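Local coordinates for LPXTG cell wall surface protein (Streptococcus gordonii, PDB 4IGB) that is a cell-wall-anchored surface protein whose N-terminal region probably serves in adhesion of the bacterium to its host, at residues Asp298-Ala303 / Ile378-Thr383. Sequence-based numbering, arbitrary orientation.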
# COMPACT_ATOMS: atom_id res chain seq x y z
N ASP D 298 27.14 2.77 -34.45
CA ASP D 298 25.88 2.17 -34.04
C ASP D 298 25.90 1.69 -32.59
O ASP D 298 26.87 1.08 -32.14
CB ASP D 298 25.48 1.04 -34.98
CG ASP D 298 25.21 1.52 -36.39
OD1 ASP D 298 24.97 2.74 -36.56
OD2 ASP D 298 25.23 0.69 -37.32
N VAL D 299 24.83 1.98 -31.86
CA VAL D 299 24.64 1.53 -30.49
C VAL D 299 23.19 1.06 -30.38
O VAL D 299 22.26 1.85 -30.46
CB VAL D 299 24.86 2.67 -29.47
CG1 VAL D 299 24.46 2.22 -28.08
CG2 VAL D 299 26.30 3.17 -29.52
N THR D 300 23.00 -0.24 -30.22
CA THR D 300 21.65 -0.78 -30.21
C THR D 300 21.23 -1.25 -28.80
O THR D 300 21.96 -1.99 -28.13
CB THR D 300 21.51 -1.93 -31.23
OG1 THR D 300 21.92 -1.47 -32.53
CG2 THR D 300 20.07 -2.45 -31.28
N TYR D 301 20.06 -0.81 -28.37
CA TYR D 301 19.53 -1.19 -27.06
C TYR D 301 18.37 -2.16 -27.20
O TYR D 301 17.43 -1.91 -27.95
CB TYR D 301 19.05 0.03 -26.29
CG TYR D 301 20.13 0.98 -25.88
CD1 TYR D 301 20.92 0.73 -24.77
CD2 TYR D 301 20.35 2.15 -26.60
CE1 TYR D 301 21.91 1.62 -24.38
CE2 TYR D 301 21.34 3.05 -26.22
CZ TYR D 301 22.12 2.78 -25.12
OH TYR D 301 23.10 3.67 -24.75
N LYS D 302 18.44 -3.26 -26.46
CA LYS D 302 17.33 -4.20 -26.43
C LYS D 302 16.78 -4.18 -25.02
O LYS D 302 17.50 -4.42 -24.05
CB LYS D 302 17.80 -5.60 -26.82
CG LYS D 302 16.70 -6.64 -26.92
CD LYS D 302 17.27 -7.96 -27.43
CE LYS D 302 16.31 -9.11 -27.22
NZ LYS D 302 16.86 -10.38 -27.79
N ALA D 303 15.50 -3.85 -24.91
CA ALA D 303 14.84 -3.79 -23.61
C ALA D 303 13.71 -4.80 -23.60
O ALA D 303 12.82 -4.75 -24.45
CB ALA D 303 14.31 -2.39 -23.34
N ILE D 378 9.53 -6.76 -26.46
CA ILE D 378 10.92 -6.41 -26.70
C ILE D 378 10.95 -5.13 -27.51
O ILE D 378 10.38 -5.07 -28.60
CB ILE D 378 11.65 -7.48 -27.53
CG1 ILE D 378 11.02 -8.86 -27.31
CG2 ILE D 378 13.14 -7.49 -27.23
CD1 ILE D 378 11.31 -9.44 -25.98
N ILE D 379 11.58 -4.10 -26.98
CA ILE D 379 11.80 -2.90 -27.75
C ILE D 379 13.29 -2.84 -28.08
O ILE D 379 14.13 -2.77 -27.19
CB ILE D 379 11.37 -1.63 -26.99
CG1 ILE D 379 9.95 -1.78 -26.45
CG2 ILE D 379 11.46 -0.42 -27.88
CD1 ILE D 379 9.43 -0.55 -25.76
N THR D 380 13.61 -2.90 -29.37
CA THR D 380 14.99 -2.73 -29.81
C THR D 380 15.17 -1.31 -30.37
O THR D 380 14.53 -0.94 -31.36
CB THR D 380 15.35 -3.77 -30.88
OG1 THR D 380 15.06 -5.09 -30.38
CG2 THR D 380 16.83 -3.68 -31.24
N TYR D 381 16.02 -0.52 -29.73
CA TYR D 381 16.28 0.85 -30.15
C TYR D 381 17.55 0.95 -30.99
O TYR D 381 18.64 0.58 -30.52
CB TYR D 381 16.45 1.78 -28.95
CG TYR D 381 15.34 1.73 -27.92
CD1 TYR D 381 14.24 2.58 -28.01
CD2 TYR D 381 15.42 0.87 -26.84
CE1 TYR D 381 13.23 2.56 -27.06
CE2 TYR D 381 14.42 0.84 -25.88
CZ TYR D 381 13.33 1.68 -25.99
OH TYR D 381 12.34 1.65 -25.03
N LYS D 382 17.43 1.47 -32.20
CA LYS D 382 18.61 1.75 -33.01
C LYS D 382 19.06 3.19 -32.79
O LYS D 382 18.28 4.13 -32.92
CB LYS D 382 18.35 1.48 -34.49
CG LYS D 382 18.29 -0.01 -34.83
CD LYS D 382 18.05 -0.24 -36.32
CE LYS D 382 18.12 -1.73 -36.65
NZ LYS D 382 17.82 -1.99 -38.09
N THR D 383 20.33 3.34 -32.43
CA THR D 383 20.91 4.66 -32.20
C THR D 383 22.32 4.69 -32.79
O THR D 383 22.92 3.65 -33.07
CB THR D 383 20.94 5.01 -30.69
OG1 THR D 383 20.78 6.42 -30.52
CG2 THR D 383 22.25 4.59 -30.06
O HOH W 1 21.84 0.88 -33.80
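Tyr301 and Tyr381 are paired across the middle of two antiparallel strand segments, 298-303 and 378-383. The strand axes run at 168° and come within 4.5 Å. Tyr301 and Tyr381 form a hydrogen-bonded pair: Tyr381 N gives a bond of 2.7 Å to Tyr301 O, and Tyr301 N bonds back to Tyr381 O. Both donors lie in the carbonyl plane. Ala303 and Ile379 are joined by a second such pair of bonds. At the other end Val299 N reaches Thr383 O at 2.8 Å, nearly straight at the hydrogen but well above the carbonyl plane. The return bond from Thr383 N to Val299 O is weak and doubtful. A water also donates to Thr383 O and is hydrogen-bonded to Thr300 OG1, so it links the two strands.

The side chains of Val299, Tyr301, Ala303, Ile379, Tyr381 and Thr383 are buried on one face. Tyr381 CD2 packs on Tyr301 CB at 3.8 Å, and Ala303 CB sits at the edge of the Tyr381 ring. Ile379 CG2 lies over one face of that ring, toward its rim. The other face of the sheet carries Thr300, Lys302, Thr380 and Lys382. Thr300 CG2 and Thr380 CG2 meet tightly at 3.5 Å; in both threonines the methyl stands opposite the backbone N, which brings the two methyls together between the strands. The extended Lys302 chain crosses the Ile378 side chain at a slant, with Lys302 CE 3.6 Å from Ile378 CG2.

Both strands are interior to a sheet of the N2 domain, which belongs to an adhesin clan. Strand 283-291 pairs with the other edge of 298-303, and strand 331-339 with the other edge of 378-383. Across the buried face, Tyr301 touches Ile397 and Asn399 of strand 397-405, while Ile379 touches Met323 and Tyr381 touches Gln325, both of strand 321-326.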